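Local structure of probable ferredoxin-dependent nitrite reductase NirA (1ZJ8) at residues 43-48 with 211-216; 165-170 with 201-206; 341-346 with 416-421. The protein reduces sulfite to sulfide with electrons from ferredoxin, using a siroheme and a [4Fe-4S] cluster, probably for the synthesis of sulfur-containing amino acids and cofactors. All blocks are in the same frame, centred on the assembly; numbering follows the deposited sequence.

Contacts 1 and 2 are neighbours, their centres about 15 Å apart, with contact 2 nested inside the chain loop closed by contact 1. They touch directly: Leu47 meets Thr169, Glu170 packs on Phe212 and Ala213, and Phe212 meets the ring of Tyr206. They form one continuous packed region that lays the N-terminal region and loop 165-170 against helix 196-206 and the loop leading from it to strand 219-224. Contact 3 comes later, about 41 Å from contact 1 and about 31 Å from contact 2 between centres, on the opposite side of the chain's centre from contact 1. It lies at the edge of an antiparallel sheet, on strand 344-347. All three lie away from the cofactor sites.

Contact 1: 43-48 with 211-216; sequences AGNPLD and DFADLP
Ala213 presses its methyl group between Leu47 and the side-chain amide of Asn45, and the residue contributes nearly half of the buried surface. Pro46 comes second: its CB is directed toward the other segment, and its ring flanks Ala213 without close contact, CD standing 4.5 Å from the carbonyl O of Ala213. CB of Ala213 lies 3.7 Å from CD1 of Leu47, an ordinary apolar contact. The same CB is almost equally far from both ends of the Asn45 amide, 3.7 Å from OD1 and 3.8 Å from ND2; it sits off the edge these two atoms form and well out of the amide plane. Alanine suits this place: the nearest CA atoms, of Asn45 and Ala213, are 7.2 Å apart, a gap that a methyl group helps to fill.

Leu47 owes its position partly to a turn. OD1 of Asn45 accepts a hydrogen bond from the backbone N of Leu47 (2.9 Å, N-H...O angle 150°), which makes an Asx turn at the start of the 3-10 segment 46-48. The N-H arrives from above the carbonyl plane, 36° out of it. With CG anti to the backbone N (chi1 -168°), the Asn45 amide folds over the turn it closes and leaves its O/N end against the methyl of Ala213. Proline fits the middle of this turn, since its ring fixes phi near the value needed and it lacks an N-H to satisfy.

Around the contact, Trp76 touches Pro46 and gives its NE1 hydrogen to the O of Ala213, while Asp214 is salt-bridged to Lys41 and Arg294. The segment 43-48 links helices 36-40 and 49-60, with Pro46 leaning on Arg73 of helix 67-73; the segment 211-216 runs from helix 196-206 to strand 219-224, its Phe212 and Leu215 packed on helix 277-291.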
loop_
_atom_site.group_PDB
_atom_site.type_symbol
_atom_site.label_atom_id
_atom_site.label_comp_id
_atom_site.label_asym_id
_atom_site.label_seq_id
_atom_site.Cartn_x
_atom_site.Cartn_y
_atom_site.Cartn_z
ATOM N N ALA A 43 3.357 26.442 -11.226
ATOM C CA ALA A 43 2.222 27.235 -11.723
ATOM C C ALA A 43 1.132 27.507 -10.671
ATOM O O ALA A 43 -0.014 27.798 -11.025
ATOM C CB ALA A 43 1.612 26.568 -12.962
ATOM N N GLY A 44 1.485 27.441 -9.387
ATOM C CA GLY A 44 0.507 27.615 -8.296
ATOM C C GLY A 44 0.206 26.285 -7.633
ATOM O O GLY A 44 0.526 25.231 -8.197
ATOM N N ASN A 45 -0.399 26.321 -6.442
ATOM C CA ASN A 45 -0.693 25.079 -5.715
ATOM C C ASN A 45 -1.465 24.123 -6.639
ATOM O O ASN A 45 -2.453 24.525 -7.257
ATOM C CB ASN A 45 -1.446 25.340 -4.392
ATOM C CG ASN A 45 -1.505 24.093 -3.476
ATOM O OD1 ASN A 45 -1.581 22.953 -3.950
ATOM N ND2 ASN A 45 -1.475 24.320 -2.160
ATOM N N PRO A 46 -0.966 22.880 -6.806
ATOM C CA PRO A 46 -1.721 21.894 -7.601
ATOM C C PRO A 46 -3.168 21.635 -7.117
ATOM O O PRO A 46 -4.072 21.488 -7.937
ATOM C CB PRO A 46 -0.853 20.627 -7.507
ATOM C CG PRO A 46 0.549 21.140 -7.247
ATOM C CD PRO A 46 0.337 22.341 -6.355
ATOM N N LEU A 47 -3.387 21.629 -5.804
ATOM C CA LEU A 47 -4.724 21.412 -5.229
ATOM C C LEU A 47 -5.812 22.357 -5.760
ATOM O O LEU A 47 -6.992 22.180 -5.441
ATOM C CB LEU A 47 -4.657 21.529 -3.692
ATOM C CG LEU A 47 -4.083 20.353 -2.882
ATOM C CD1 LEU A 47 -3.291 20.850 -1.688
ATOM C CD2 LEU A 47 -5.190 19.401 -2.433
ATOM N N ASP A 48 -5.418 23.366 -6.540
ATOM C CA ASP A 48 -6.357 24.387 -7.046
ATOM C C ASP A 48 -7.354 23.851 -8.069
ATOM O O ASP A 48 -8.472 24.379 -8.194
ATOM C CB ASP A 48 -5.584 25.572 -7.644
ATOM C CG ASP A 48 -4.876 26.411 -6.581
ATOM O OD1 ASP A 48 -3.841 25.966 -6.047
ATOM O OD2 ASP A 48 -5.339 27.533 -6.291
ATOM N N ASP A 211 1.626 23.893 2.789
ATOM C CA ASP A 211 3.022 23.687 3.215
ATOM C C ASP A 211 3.651 22.389 2.728
ATOM O O ASP A 211 4.831 22.374 2.393
ATOM C CB ASP A 211 3.155 23.818 4.726
ATOM C CG ASP A 211 2.666 25.154 5.207
ATOM O OD1 ASP A 211 1.434 25.391 5.073
ATOM O OD2 ASP A 211 3.507 25.967 5.662
ATOM N N PHE A 212 2.853 21.320 2.675
ATOM C CA PHE A 212 3.325 19.997 2.258
ATOM C C PHE A 212 2.640 19.517 0.979
ATOM O O PHE A 212 2.677 18.327 0.658
ATOM C CB PHE A 212 3.121 18.990 3.396
ATOM C CG PHE A 212 3.811 19.392 4.659
ATOM C CD1 PHE A 212 5.196 19.522 4.684
ATOM C CD2 PHE A 212 3.089 19.687 5.800
ATOM C CE1 PHE A 212 5.850 19.908 5.834
ATOM C CE2 PHE A 212 3.734 20.092 6.962
ATOM C CZ PHE A 212 5.113 20.202 6.980
ATOM N N ALA A 213 2.051 20.443 0.230
ATOM C CA ALA A 213 1.445 20.101 -1.042
ATOM C C ALA A 213 2.450 19.977 -2.194
ATOM O O ALA A 213 2.075 19.541 -3.271
ATOM C CB ALA A 213 0.355 21.110 -1.387
ATOM N N ASP A 214 3.710 20.361 -1.989
ATOM C CA ASP A 214 4.709 20.269 -3.063
ATOM C C ASP A 214 6.021 19.737 -2.515
ATOM O O ASP A 214 6.849 20.489 -1.958
ATOM C CB ASP A 214 4.898 21.635 -3.746
ATOM C CG ASP A 214 5.861 21.595 -4.943
ATOM O OD1 ASP A 214 6.380 20.510 -5.294
ATOM O OD2 ASP A 214 6.095 22.673 -5.532
ATOM N N LEU A 215 6.188 18.424 -2.677
ATOM C CA LEU A 215 7.378 17.712 -2.215
ATOM C C LEU A 215 8.134 17.138 -3.429
ATOM O O LEU A 215 7.584 17.054 -4.543
ATOM C CB LEU A 215 6.995 16.594 -1.225
ATOM C CG LEU A 215 5.906 16.873 -0.186
ATOM C CD1 LEU A 215 5.715 15.654 0.686
ATOM C CD2 LEU A 215 6.238 18.058 0.670
ATOM N N PRO A 216 9.413 16.777 -3.226
ATOM C CA PRO A 216 10.221 16.137 -4.253
ATOM C C PRO A 216 9.535 14.949 -4.926
ATOM O O PRO A 216 9.767 14.698 -6.117
ATOM C CB PRO A 216 11.441 15.643 -3.470
ATOM C CG PRO A 216 11.562 16.570 -2.305
ATOM C CD PRO A 216 10.178 17.015 -1.982
#

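Contact 2: 165-170 with 201-206; sequences GLQTTE and EIVRRY
Gln167, two residues after Gly165, whose positive phi makes it the C-prime residue of the Schellman motif ending helix 154-162, sends its amide toward Val203 on helix 196-206. The two side chains come from opposite directions, and NE2 of Gln167 stops 4.2 Å from CG1 of Val203, a loose van der Waals contact. The glutamine CG sits between its own backbone N and carbonyl carbon (chi1 49°), and the chain then runs extended, which carries the amide out to the helix. Thr169 fixes the rotation of that amide: its OG1 donates to OE1 of Gln167 at 2.6 Å, in the carbonyl plane. A threonine serves well, giving a hydroxyl to the amide while its methyl packs on Leu47.

Glu170 approaches the backbone at Tyr206. Its OE1 remains 4.5 Å from the carbonyl O of Tyr206 and instead accepts from the backbone N of Gly208, so OE1 of this buried residue has a backbone donor. Val203 suits its position by offering a compact apolar flank. Helix 196-206 joins the neighbouring parallel strands 176-181 and 219-224, a beta-alpha-beta crossover against which the loop 165-170 is laid.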
loop_
_atom_site.group_PDB
_atom_site.type_symbol
_atom_site.label_atom_id
_atom_site.label_comp_id
_atom_site.label_asym_id
_atom_site.label_seq_id
_atom_site.Cartn_x
_atom_site.Cartn_y
_atom_site.Cartn_z
ATOM N N GLY A 165 -17.409 12.104 6.012
ATOM C CA GLY A 165 -16.063 12.405 6.519
ATOM C C GLY A 165 -14.870 11.982 5.675
ATOM O O GLY A 165 -13.721 12.020 6.142
ATOM N N LEU A 166 -15.130 11.586 4.431
ATOM C CA LEU A 166 -14.078 11.073 3.556
ATOM C C LEU A 166 -13.681 12.075 2.478
ATOM O O LEU A 166 -14.480 12.901 2.056
ATOM C CB LEU A 166 -14.525 9.753 2.917
ATOM C CG LEU A 166 -14.711 8.590 3.907
ATOM C CD1 LEU A 166 -15.712 7.576 3.386
ATOM C CD2 LEU A 166 -13.369 7.927 4.196
ATOM N N GLN A 167 -12.431 11.980 2.045
ATOM C CA GLN A 167 -11.858 12.869 1.054
ATOM C C GLN A 167 -10.865 12.095 0.165
ATOM O O GLN A 167 -10.499 10.955 0.473
ATOM C CB GLN A 167 -11.169 14.055 1.739
ATOM C CG GLN A 167 -10.197 13.696 2.885
ATOM C CD GLN A 167 -9.419 14.925 3.419
ATOM O OE1 GLN A 167 -8.837 15.688 2.649
ATOM N NE2 GLN A 167 -9.418 15.108 4.739
ATOM N N THR A 168 -10.457 12.709 -0.945
ATOM C CA THR A 168 -9.474 12.117 -1.843
ATOM C C THR A 168 -8.220 12.971 -1.857
ATOM O O THR A 168 -7.357 12.800 -2.716
ATOM C CB THR A 168 -10.030 11.944 -3.311
ATOM O OG1 THR A 168 -10.329 13.216 -3.922
ATOM C CG2 THR A 168 -11.293 11.089 -3.320
ATOM N N THR A 169 -8.108 13.880 -0.894
ATOM C CA THR A 169 -7.030 14.862 -0.903
ATOM C C THR A 169 -5.635 14.237 -0.772
ATOM O O THR A 169 -5.362 13.479 0.160
ATOM C CB THR A 169 -7.195 15.884 0.239
ATOM O OG1 THR A 169 -8.526 16.430 0.226
ATOM C CG2 THR A 169 -6.139 17.008 0.125
ATOM N N GLU A 170 -4.753 14.585 -1.707
ATOM C CA GLU A 170 -3.356 14.161 -1.663
ATOM C C GLU A 170 -3.268 12.637 -1.557
ATOM O O GLU A 170 -2.335 12.096 -0.950
ATOM C CB GLU A 170 -2.582 14.878 -0.523
ATOM C CG GLU A 170 -2.246 16.375 -0.800
ATOM C CD GLU A 170 -1.813 17.185 0.444
ATOM O OE1 GLU A 170 -2.594 17.284 1.415
ATOM O OE2 GLU A 170 -0.709 17.768 0.441
ATOM N N GLU A 201 -4.600 14.001 14.077
ATOM C CA GLU A 201 -4.021 15.362 14.087
ATOM C C GLU A 201 -3.230 15.697 12.812
ATOM O O GLU A 201 -3.368 16.792 12.256
ATOM C CB GLU A 201 -3.116 15.562 15.305
ATOM C CG GLU A 201 -3.834 15.967 16.569
ATOM C CD GLU A 201 -4.674 17.192 16.348
ATOM O OE1 GLU A 201 -4.189 18.114 15.657
ATOM O OE2 GLU A 201 -5.829 17.227 16.842
ATOM N N ILE A 202 -2.412 14.759 12.347
ATOM C CA ILE A 202 -1.631 14.987 11.140
ATOM C C ILE A 202 -2.548 15.316 9.962
ATOM O O ILE A 202 -2.257 16.213 9.171
ATOM C CB ILE A 202 -0.719 13.774 10.812
ATOM C CG1 ILE A 202 0.523 13.798 11.710
ATOM C CG2 ILE A 202 -0.344 13.741 9.293
ATOM C CD1 ILE A 202 1.252 12.494 11.763
ATOM N N VAL A 203 -3.649 14.592 9.853
ATOM C CA VAL A 203 -4.586 14.841 8.780
ATOM C C VAL A 203 -5.177 16.244 8.928
ATOM O O VAL A 203 -5.246 16.992 7.949
ATOM C CB VAL A 203 -5.669 13.742 8.720
ATOM C CG1 VAL A 203 -6.858 14.181 7.878
ATOM C CG2 VAL A 203 -5.065 12.437 8.175
ATOM N N ARG A 204 -5.566 16.607 10.152
ATOM C CA ARG A 204 -6.243 17.883 10.404
ATOM C C ARG A 204 -5.326 19.094 10.244
ATOM O O ARG A 204 -5.714 20.107 9.665
ATOM C CB ARG A 204 -6.822 17.882 11.800
ATOM C CG ARG A 204 -7.761 19.031 12.053
ATOM C CD ARG A 204 -8.300 18.998 13.464
ATOM N NE ARG A 204 -7.235 19.231 14.444
ATOM C CZ ARG A 204 -6.711 20.423 14.760
ATOM N NH1 ARG A 204 -7.123 21.553 14.179
ATOM N NH2 ARG A 204 -5.753 20.483 15.679
ATOM N N ARG A 205 -4.106 18.990 10.750
ATOM C CA ARG A 205 -3.169 20.104 10.664
ATOM C C ARG A 205 -2.607 20.268 9.251
ATOM O O ARG A 205 -2.650 21.364 8.717
ATOM C CB ARG A 205 -2.019 19.978 11.688
ATOM C CG ARG A 205 -2.492 19.637 13.118
ATOM C CD ARG A 205 -2.027 20.627 14.188
ATOM N NE ARG A 205 -0.656 20.359 14.631
ATOM C CZ ARG A 205 -0.307 19.562 15.643
ATOM N NH1 ARG A 205 -1.220 18.905 16.360
ATOM N NH2 ARG A 205 0.980 19.417 15.937
ATOM N N TYR A 206 -2.118 19.191 8.640
ATOM C CA TYR A 206 -1.219 19.300 7.474
ATOM C C TYR A 206 -1.834 18.926 6.117
ATOM O O TYR A 206 -1.536 19.560 5.094
ATOM C CB TYR A 206 0.070 18.486 7.741
ATOM C CG TYR A 206 0.656 18.795 9.113
ATOM C CD1 TYR A 206 1.174 20.062 9.401
ATOM C CD2 TYR A 206 0.631 17.843 10.143
ATOM C CE1 TYR A 206 1.674 20.371 10.670
ATOM C CE2 TYR A 206 1.146 18.137 11.423
ATOM C CZ TYR A 206 1.661 19.405 11.672
ATOM O OH TYR A 206 2.165 19.709 12.914
#

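Contact 3: 341-346 with 416-421; sequences DHVGVQ and SRPSHW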
loop_
_atom_site.group_PDB
_atom_site.type_symbol
_atom_site.label_atom_id
_atom_site.label_comp_id
_atom_site.label_asym_id
_atom_site.label_seq_id
_atom_site.Cartn_x
_atom_site.Cartn_y
_atom_site.Cartn_z
ATOM N N ASP A 341 -1.254 -9.915 10.149
ATOM C CA ASP A 341 -2.273 -9.486 9.182
ATOM C C ASP A 341 -3.666 -9.347 9.775
ATOM O O ASP A 341 -4.556 -8.862 9.087
ATOM C CB ASP A 341 -2.299 -10.367 7.925
ATOM C CG ASP A 341 -2.700 -11.809 8.198
ATOM O OD1 ASP A 341 -3.127 -12.103 9.311
ATOM O OD2 ASP A 341 -2.596 -12.652 7.278
ATOM N N HIS A 342 -3.843 -9.757 11.035
ATOM C CA HIS A 342 -5.128 -9.691 11.730
ATOM C C HIS A 342 -6.251 -10.485 11.099
ATOM O O HIS A 342 -7.394 -10.209 11.346
ATOM C CB HIS A 342 -5.572 -8.239 11.890
ATOM C CG HIS A 342 -4.606 -7.410 12.664
ATOM N ND1 HIS A 342 -4.345 -7.634 13.999
ATOM C CD2 HIS A 342 -3.830 -6.368 12.293
ATOM C CE1 HIS A 342 -3.448 -6.763 14.416
ATOM N NE2 HIS A 342 -3.109 -5.993 13.397
ATOM N N VAL A 343 -5.940 -11.495 10.321
ATOM C CA VAL A 343 -6.976 -12.343 9.758
ATOM C C VAL A 343 -7.505 -13.374 10.788
ATOM O O VAL A 343 -6.731 -13.958 11.540
ATOM C CB VAL A 343 -6.464 -13.008 8.462
ATOM C CG1 VAL A 343 -7.190 -14.305 8.167
ATOM C CG2 VAL A 343 -6.599 -12.022 7.285
ATOM N N GLY A 344 -8.823 -13.590 10.815
ATOM C CA GLY A 344 -9.431 -14.521 11.772
ATOM C C GLY A 344 -10.040 -13.763 12.932
ATOM O O GLY A 344 -10.195 -12.530 12.853
ATOM N N VAL A 345 -10.376 -14.474 14.008
ATOM C CA VAL A 345 -11.095 -13.881 15.144
ATOM C C VAL A 345 -10.125 -13.622 16.271
ATOM O O VAL A 345 -9.283 -14.472 16.559
ATOM C CB VAL A 345 -12.217 -14.803 15.677
ATOM C CG1 VAL A 345 -13.031 -14.077 16.725
ATOM C CG2 VAL A 345 -13.114 -15.273 14.568
ATOM N N GLN A 346 -10.235 -12.455 16.907
ATOM C CA GLN A 346 -9.433 -12.155 18.105
ATOM C C GLN A 346 -10.218 -11.367 19.150
ATOM O O GLN A 346 -11.165 -10.669 18.819
ATOM C CB GLN A 346 -8.109 -11.463 17.756
ATOM C CG GLN A 346 -8.225 -10.065 17.237
ATOM C CD GLN A 346 -6.874 -9.417 17.076
ATOM O OE1 GLN A 346 -6.249 -9.025 18.067
ATOM N NE2 GLN A 346 -6.408 -9.284 15.828
ATOM N N SER A 416 -12.952 -15.724 6.939
ATOM C CA SER A 416 -12.178 -15.504 8.156
ATOM C C SER A 416 -11.239 -16.674 8.447
ATOM O O SER A 416 -10.303 -16.564 9.259
ATOM C CB SER A 416 -13.116 -15.270 9.316
ATOM O OG SER A 416 -14.128 -16.237 9.309
ATOM N N ARG A 417 -11.490 -17.793 7.774
ATOM C CA ARG A 417 -10.607 -18.958 7.816
ATOM C C ARG A 417 -10.187 -19.333 6.401
ATOM O O ARG A 417 -10.611 -20.356 5.856
ATOM C CB ARG A 417 -11.294 -20.150 8.456
ATOM C CG ARG A 417 -11.640 -20.007 9.946
ATOM C CD ARG A 417 -12.542 -21.178 10.315
ATOM N NE ARG A 417 -13.148 -21.167 11.647
ATOM C CZ ARG A 417 -14.000 -22.123 12.067
ATOM N NH1 ARG A 417 -14.327 -23.140 11.255
ATOM N NH2 ARG A 417 -14.538 -22.082 13.292
ATOM N N PRO A 418 -9.345 -18.504 5.789
ATOM C CA PRO A 418 -8.916 -18.844 4.445
ATOM C C PRO A 418 -7.794 -19.859 4.450
ATOM O O PRO A 418 -7.150 -20.069 5.468
ATOM C CB PRO A 418 -8.402 -17.516 3.901
ATOM C CG PRO A 418 -7.869 -16.828 5.123
ATOM C CD PRO A 418 -8.746 -17.244 6.265
ATOM N N SER A 419 -7.559 -20.459 3.294
ATOM C CA SER A 419 -6.370 -21.256 3.063
ATOM C C SER A 419 -5.158 -20.333 3.102
ATOM O O SER A 419 -5.293 -19.119 2.924
ATOM C CB SER A 419 -6.447 -21.962 1.699
ATOM O OG SER A 419 -6.184 -21.057 0.630
ATOM N N HIS A 420 -3.993 -20.921 3.354
ATOM C CA HIS A 420 -2.702 -20.227 3.314
ATOM C C HIS A 420 -2.606 -19.298 2.132
ATOM O O HIS A 420 -2.253 -18.119 2.250
ATOM C CB HIS A 420 -1.567 -21.259 3.141
ATOM C CG HIS A 420 -1.366 -22.123 4.333
ATOM N ND1 HIS A 420 -0.522 -21.770 5.371
ATOM C CD2 HIS A 420 -1.939 -23.298 4.688
ATOM C CE1 HIS A 420 -0.573 -22.703 6.309
ATOM N NE2 HIS A 420 -1.425 -23.641 5.919
ATOM N N TRP A 421 -2.921 -19.890 0.982
ATOM C CA TRP A 421 -2.775 -19.272 -0.329
ATOM C C TRP A 421 -3.622 -18.051 -0.477
ATOM O O TRP A 421 -3.134 -17.007 -0.875
ATOM C CB TRP A 421 -3.145 -20.270 -1.433
ATOM C CG TRP A 421 -2.305 -21.459 -1.300
ATOM C CD1 TRP A 421 -2.695 -22.715 -0.930
ATOM C CD2 TRP A 421 -0.887 -21.491 -1.418
ATOM N NE1 TRP A 421 -1.602 -23.538 -0.854
ATOM C CE2 TRP A 421 -0.478 -22.812 -1.140
ATOM C CE3 TRP A 421 0.083 -20.523 -1.729
ATOM C CZ2 TRP A 421 0.846 -23.193 -1.164
ATOM C CZ3 TRP A 421 1.400 -20.903 -1.777
ATOM C CH2 TRP A 421 1.773 -22.233 -1.493
#
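Gly344 and Ser416 bring the two backbones close together, their CA atoms 4.6 Å apart. The contact is a CA-H...O one: CA of Gly344 lies 3.4 Å from the carbonyl O of Ser416, with an angle of 135° at the hydrogen. Glycine belongs here because, at these backbone angles with positive phi, any side chain would be jammed against the carbonyl O before it. The lack of one leaves the CA closely facing the O of Ser416.

This is the start of strand 344-347, the outermost strand of an antiparallel sheet, where Gly344 and Gln346 pair with Gly356 and Ala354 of strand 353-357. The other segment follows helix 399-411, on whose Ile406 Ser416 rests, and leads into helix 420-424, with Ser419 as N-cap: its OG accepts from the N of Arg422.

Among the side chains, Val343 and Pro418 reach toward each other, CG1 of the valine meeting the CD-CG side of the proline ring (3.8 Å to CD). That branch stands anti to the backbone N (chi1 155°), which also puts CG1 4.0 Å from the O of Ser416. Proline gives the valine a rigid apolar partner. Arg423 touches both residues and is salt-bridged to Asp341, whose OD1 meanwhile accepts from the N of Val343 (3.1 Å) in an Asx turn that leads into the strand.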